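Alpha-galactosidase (Thermus thermophilus, PDB 6LCJ) probably hydrolyses terminal alpha-galactosidic bonds and assembles as a hexamer. Local coordinates at residues E[51-56]-E[305-310]; E[425-430]-E[458-463]. One frame throughout, in Å; residues are numbered along the deposited sequence.

Contact 1: residues E[51-56]-E[305-310]; sequences QSWSLA and FLYAAA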
loop_
_atom_site.group_PDB
_atom_site.type_symbol
_atom_site.label_atom_id
_atom_site.label_comp_id
_atom_site.label_asym_id
_atom_site.label_seq_id
_atom_site.Cartn_x
_atom_site.Cartn_y
_atom_site.Cartn_z
ATOM N N GLN E 51 -17.292 27.991 -12.915
ATOM C CA GLN E 51 -17.059 28.829 -14.079
ATOM C C GLN E 51 -17.927 28.369 -15.257
ATOM O O GLN E 51 -18.709 27.416 -15.164
ATOM C CB GLN E 51 -15.557 28.858 -14.439
ATOM C CG GLN E 51 -14.893 27.502 -14.538
ATOM C CD GLN E 51 -14.139 27.312 -15.843
ATOM O OE1 GLN E 51 -14.620 27.712 -16.908
ATOM N NE2 GLN E 51 -12.955 26.688 -15.772
ATOM N N SER E 52 -17.779 29.085 -16.375
ATOM C CA SER E 52 -18.597 28.871 -17.574
ATOM C C SER E 52 -18.718 27.399 -17.946
ATOM O O SER E 52 -19.827 26.882 -18.111
ATOM C CB SER E 52 -17.995 29.649 -18.741
ATOM O OG SER E 52 -18.174 31.043 -18.553
ATOM N N TRP E 53 -17.583 26.707 -18.081
ATOM C CA TRP E 53 -17.572 25.321 -18.535
ATOM C C TRP E 53 -18.010 24.348 -17.445
ATOM O O TRP E 53 -18.349 23.200 -17.756
ATOM C CB TRP E 53 -16.169 24.952 -19.056
ATOM C CG TRP E 53 -15.653 25.947 -20.071
ATOM C CD1 TRP E 53 -16.394 26.614 -21.010
ATOM C CD2 TRP E 53 -14.307 26.412 -20.225
ATOM N NE1 TRP E 53 -15.595 27.453 -21.737
ATOM C CE2 TRP E 53 -14.308 27.353 -21.278
ATOM C CE3 TRP E 53 -13.097 26.123 -19.581
ATOM C CZ2 TRP E 53 -13.140 28.011 -21.703
ATOM C CZ3 TRP E 53 -11.928 26.792 -20.011
ATOM C CH2 TRP E 53 -11.966 27.710 -21.060
ATOM N N SER E 54 -18.030 24.783 -16.188
ATOM C CA SER E 54 -18.313 23.878 -15.078
ATOM C C SER E 54 -19.746 23.348 -15.132
ATOM O O SER E 54 -20.650 23.976 -15.685
ATOM C CB SER E 54 -18.074 24.583 -13.744
ATOM O OG SER E 54 -16.699 24.859 -13.574
ATOM N N LEU E 55 -19.940 22.171 -14.543
ATOM C CA LEU E 55 -21.262 21.570 -14.500
ATOM C C LEU E 55 -22.183 22.337 -13.558
ATOM O O LEU E 55 -21.835 22.596 -12.397
ATOM C CB LEU E 55 -21.171 20.115 -14.050
ATOM C CG LEU E 55 -22.564 19.493 -13.882
ATOM C CD1 LEU E 55 -23.071 18.912 -15.187
ATOM C CD2 LEU E 55 -22.597 18.455 -12.761
ATOM N N ALA E 56 -23.362 22.695 -14.059
ATOM C CA ALA E 56 -24.475 23.143 -13.236
ATOM C C ALA E 56 -25.648 22.209 -13.500
ATOM O O ALA E 56 -26.109 22.102 -14.646
ATOM C CB ALA E 56 -24.851 24.591 -13.551
ATOM N N PHE E 305 -10.840 31.987 -20.807
ATOM C CA PHE E 305 -10.035 31.327 -19.788
ATOM C C PHE E 305 -9.852 32.221 -18.577
ATOM O O PHE E 305 -8.786 32.233 -17.965
ATOM C CB PHE E 305 -8.671 30.900 -20.341
ATOM C CG PHE E 305 -8.744 29.788 -21.341
ATOM C CD1 PHE E 305 -9.139 30.036 -22.649
ATOM C CD2 PHE E 305 -8.428 28.489 -20.972
ATOM C CE1 PHE E 305 -9.216 29.004 -23.581
ATOM C CE2 PHE E 305 -8.501 27.448 -21.899
ATOM C CZ PHE E 305 -8.893 27.708 -23.206
ATOM N N LEU E 306 -10.887 32.988 -18.242
ATOM C CA LEU E 306 -10.802 33.954 -17.161
ATOM C C LEU E 306 -10.737 33.303 -15.785
ATOM O O LEU E 306 -10.424 33.996 -14.809
ATOM C CB LEU E 306 -11.991 34.913 -17.231
ATOM C CG LEU E 306 -12.069 35.897 -18.415
ATOM C CD1 LEU E 306 -13.341 36.728 -18.302
ATOM C CD2 LEU E 306 -10.860 36.784 -18.454
ATOM N N TYR E 307 -11.022 31.996 -15.679
ATOM C CA TYR E 307 -10.742 31.284 -14.435
ATOM C C TYR E 307 -9.268 31.419 -14.026
ATOM O O TYR E 307 -8.944 31.345 -12.834
ATOM C CB TYR E 307 -11.121 29.799 -14.573
ATOM C CG TYR E 307 -10.117 29.024 -15.404
ATOM C CD1 TYR E 307 -8.996 28.446 -14.824
ATOM C CD2 TYR E 307 -10.276 28.902 -16.772
ATOM C CE1 TYR E 307 -8.067 27.773 -15.584
ATOM C CE2 TYR E 307 -9.350 28.225 -17.535
ATOM C CZ TYR E 307 -8.252 27.668 -16.940
ATOM O OH TYR E 307 -7.338 27.010 -17.713
ATOM N N ALA E 308 -8.358 31.578 -14.993
ATOM C CA ALA E 308 -6.947 31.671 -14.637
ATOM C C ALA E 308 -6.679 32.839 -13.698
ATOM O O ALA E 308 -5.789 32.758 -12.844
ATOM C CB ALA E 308 -6.090 31.786 -15.892
ATOM N N ALA E 309 -7.449 33.920 -13.817
ATOM C CA ALA E 309 -7.263 35.075 -12.954
ATOM C C ALA E 309 -7.819 34.872 -11.547
ATOM O O ALA E 309 -7.581 35.720 -10.672
ATOM C CB ALA E 309 -7.914 36.301 -13.590
ATOM N N ALA E 310 -8.556 33.785 -11.302
ATOM C CA ALA E 310 -9.212 33.569 -10.017
ATOM C C ALA E 310 -8.734 32.301 -9.323
ATOM O O ALA E 310 -9.318 31.899 -8.314
ATOM C CB ALA E 310 -10.733 33.540 -10.188
#
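Trp53 drives the edge of its indole at the face of Phe305 and, from the same end of the ring, touches Tyr307. The Phe305 contact is a T-shaped (edge-to-face) stack with the planes at 78°. CH2 of Trp53 sits 3.5 Å above the plane of the Phe305 ring, over its centre. Next door, Trp53 CZ3 lies 3.9 Å from Tyr307 CE2, where the two side chains cross at about a right angle. With CG of Tyr307 in the crowded position between backbone N and carbonyl carbon (chi1 75°), its ring is turned to the side where the Gln51 amide lies. That amide runs beside it pointing the same way, planes only 16° apart, with Gln51 NE2 3.6 Å from Tyr307 CD2. Gln51 OE1 lies over one face of the Trp53 ring, 3.2 Å above its plane and toward the rim; a weak hydrogen bond from Trp53 N to this oxygen helps to fix the amide. A type I turn from Gln51 to Ser54 puts both side chains on this front. An alanine in place of Phe305 would probably open a gap beyond the CH2 edge of the Trp53 indole, leaving that ring without its stacking partner and freer to turn. All four residues are buried. The Tyr307 hydroxyl, which meets the edge of the Phe305 ring, is satisfied by Ala264 O. Leu238 of strand 238-240 packs against Phe305 and Tyr307, and Trp268 adds another ring beside Phe305. Behind them Leu306 turns to helix 317-331, while segment 305-310 follows strand 298-303, the fourth of the TIM barrel.

Contact 2: residues E[425-430]-E[458-463]; sequences AHFTGF and VRRLGP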
loop_
_atom_site.group_PDB
_atom_site.type_symbol
_atom_site.label_atom_id
_atom_site.label_comp_id
_atom_site.label_asym_id
_atom_site.label_seq_id
_atom_site.Cartn_x
_atom_site.Cartn_y
_atom_site.Cartn_z
ATOM N N ALA E 425 -30.897 30.032 -28.033
ATOM C CA ALA E 425 -30.531 31.353 -28.544
ATOM C C ALA E 425 -31.747 32.274 -28.626
ATOM O O ALA E 425 -31.666 33.456 -28.274
ATOM C CB ALA E 425 -29.868 31.234 -29.917
ATOM N N HIS E 426 -32.885 31.759 -29.089
ATOM C CA HIS E 426 -34.092 32.579 -29.097
ATOM C C HIS E 426 -34.478 32.992 -27.683
ATOM O O HIS E 426 -34.801 34.155 -27.439
ATOM C CB HIS E 426 -35.243 31.832 -29.761
ATOM C CG HIS E 426 -35.151 31.758 -31.252
ATOM N ND1 HIS E 426 -34.955 32.869 -32.041
ATOM C CD2 HIS E 426 -35.258 30.706 -32.101
ATOM C CE1 HIS E 426 -34.930 32.505 -33.310
ATOM N NE2 HIS E 426 -35.117 31.200 -33.374
ATOM N N PHE E 427 -34.423 32.063 -26.730
ATOM C CA PHE E 427 -34.828 32.396 -25.369
ATOM C C PHE E 427 -33.911 33.451 -24.746
ATOM O O PHE E 427 -34.378 34.411 -24.133
ATOM C CB PHE E 427 -34.861 31.132 -24.517
ATOM C CG PHE E 427 -35.405 31.349 -23.135
ATOM C CD1 PHE E 427 -36.769 31.443 -22.918
ATOM C CD2 PHE E 427 -34.552 31.455 -22.047
ATOM C CE1 PHE E 427 -37.276 31.630 -21.644
ATOM C CE2 PHE E 427 -35.056 31.640 -20.772
ATOM C CZ PHE E 427 -36.418 31.735 -20.576
ATOM N N THR E 428 -32.600 33.282 -24.873
ATOM C CA THR E 428 -31.684 34.261 -24.303
ATOM C C THR E 428 -31.589 35.522 -25.148
ATOM O O THR E 428 -31.183 36.567 -24.626
ATOM C CB THR E 428 -30.269 33.675 -24.152
ATOM O OG1 THR E 428 -29.771 33.289 -25.438
ATOM C CG2 THR E 428 -30.250 32.466 -23.218
ATOM N N GLY E 429 -31.926 35.439 -26.438
ATOM C CA GLY E 429 -31.679 36.519 -27.367
ATOM C C GLY E 429 -30.244 36.683 -27.820
ATOM O O GLY E 429 -29.953 37.642 -28.534
ATOM N N PHE E 430 -29.330 35.784 -27.424
ATOM C CA PHE E 430 -27.916 35.857 -27.794
ATOM C C PHE E 430 -27.706 34.972 -29.016
ATOM O O PHE E 430 -27.639 33.745 -28.904
ATOM C CB PHE E 430 -27.028 35.427 -26.627
ATOM C CG PHE E 430 -25.604 35.898 -26.740
ATOM C CD1 PHE E 430 -24.770 35.408 -27.729
ATOM C CD2 PHE E 430 -25.091 36.838 -25.848
ATOM C CE1 PHE E 430 -23.439 35.848 -27.835
ATOM C CE2 PHE E 430 -23.770 37.278 -25.938
ATOM C CZ PHE E 430 -22.940 36.787 -26.932
ATOM N N VAL E 458 -40.333 33.203 -27.115
ATOM C CA VAL E 458 -40.126 31.971 -26.366
ATOM C C VAL E 458 -40.650 32.181 -24.956
ATOM O O VAL E 458 -40.521 33.271 -24.384
ATOM C CB VAL E 458 -38.644 31.532 -26.342
ATOM C CG1 VAL E 458 -38.510 30.115 -25.783
ATOM C CG2 VAL E 458 -38.061 31.567 -27.731
ATOM N N ARG E 459 -41.252 31.138 -24.403
ATOM C CA ARG E 459 -41.817 31.176 -23.069
ATOM C C ARG E 459 -41.412 29.891 -22.373
ATOM O O ARG E 459 -41.350 28.835 -23.011
ATOM C CB ARG E 459 -43.348 31.323 -23.129
ATOM C CG ARG E 459 -44.089 30.867 -21.883
ATOM C CD ARG E 459 -45.389 31.635 -21.718
ATOM N NE ARG E 459 -46.097 31.757 -22.991
ATOM C CZ ARG E 459 -46.942 30.845 -23.470
ATOM N NH1 ARG E 459 -47.189 29.737 -22.777
ATOM N NH2 ARG E 459 -47.540 31.039 -24.641
ATOM N N ARG E 460 -41.115 29.971 -21.080
ATOM C CA ARG E 460 -40.778 28.775 -20.319
ATOM C C ARG E 460 -42.025 28.199 -19.665
ATOM O O ARG E 460 -42.740 28.900 -18.943
ATOM C CB ARG E 460 -39.722 29.064 -19.254
ATOM C CG ARG E 460 -38.721 27.917 -19.086
ATOM C CD ARG E 460 -37.646 28.251 -18.065
ATOM N NE ARG E 460 -36.715 27.146 -17.899
ATOM C CZ ARG E 460 -35.447 27.301 -17.526
ATOM N NH1 ARG E 460 -34.982 28.522 -17.283
ATOM N NH2 ARG E 460 -34.642 26.245 -17.402
ATOM N N LEU E 461 -42.283 26.921 -19.922
ATOM C CA LEU E 461 -43.417 26.228 -19.332
ATOM C C LEU E 461 -43.032 25.427 -18.108
ATOM O O LEU E 461 -43.881 25.172 -17.250
ATOM C CB LEU E 461 -44.058 25.301 -20.366
ATOM C CG LEU E 461 -44.300 26.010 -21.699
ATOM C CD1 LEU E 461 -44.707 25.024 -22.782
ATOM C CD2 LEU E 461 -45.339 27.114 -21.535
ATOM N N GLY E 462 -41.768 25.033 -18.018
ATOM C CA GLY E 462 -41.247 24.305 -16.891
ATOM C C GLY E 462 -39.738 24.327 -16.941
ATOM O O GLY E 462 -39.138 24.955 -17.819
ATOM N N PRO E 463 -39.093 23.634 -16.003
ATOM C CA PRO E 463 -37.617 23.625 -15.976
ATOM C C PRO E 463 -36.964 23.190 -17.287
ATOM O O PRO E 463 -35.878 23.681 -17.619
ATOM C CB PRO E 463 -37.305 22.645 -14.837
ATOM C CG PRO E 463 -38.523 22.714 -13.945
ATOM C CD PRO E 463 -39.688 22.918 -14.860
#
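Val458 forks against two successive residues of a helix, CG2 mainly to His426 and CG1 to Phe427. Its CG2 lies 3.5 Å from His426 CB, so the imidazole's stem, and not its ring, does the touching; the ring itself leads away and meets Phe451 edge-to-face. The other branch, CG1, is set anti to the Val458 backbone N (chi1 -169°) and comes to 3.6 Å from Phe427 CD1, at the edge of that ring and near its plane. Farther along the same ring, Phe427 CE1 approaches Arg460 CB at 4.3 Å, a looser contact with the base of the arginine. The helix, 415-428, is the one that links barrel strands 398-400 and 431-433 in a beta-alpha-beta crossover of the TIM barrel, while 458-462 is an outer strand of the three-stranded antiparallel sheet near the C terminus. An ST turn follows the contact at the helix end, with Phe430 N giving a bond to Thr428 OG1, and Gly429 takes a positive phi there. Beyond its CB, the extended Arg460 side chain runs forward along its own backbone: NH2 is 2.9 Å from Pro463 O, which lies in the guanidinium plane, and NE makes a longer bond of 3.3 Å to Gly462 O. Leu388 O takes a further bond from Arg460 NH2, and Phe466 of the neighbouring strand 465-468 meets the Phe427 ring edge-to-face.

In the fold
Starting at the N terminus, the chain builds antiparallel beta sheets, and the loop between strands 44-48 and 56-59 reaches out from them to the barrel. Contact 1 closes only some 250 residues later, after the sheets are finished and the barrel has reached its fourth strand, and so joins the N-terminal sheets to the loops at the C-terminal end of the barrel strands, where TIM-barrel enzymes usually keep their active sites. Contact 2 opens afterwards and closes a much shorter loop, through the last barrel strand and helix 442-453, tying the barrel to the C-terminal sheet. The two follow in series, neither nesting nor crossing, their centres about 24 Å apart.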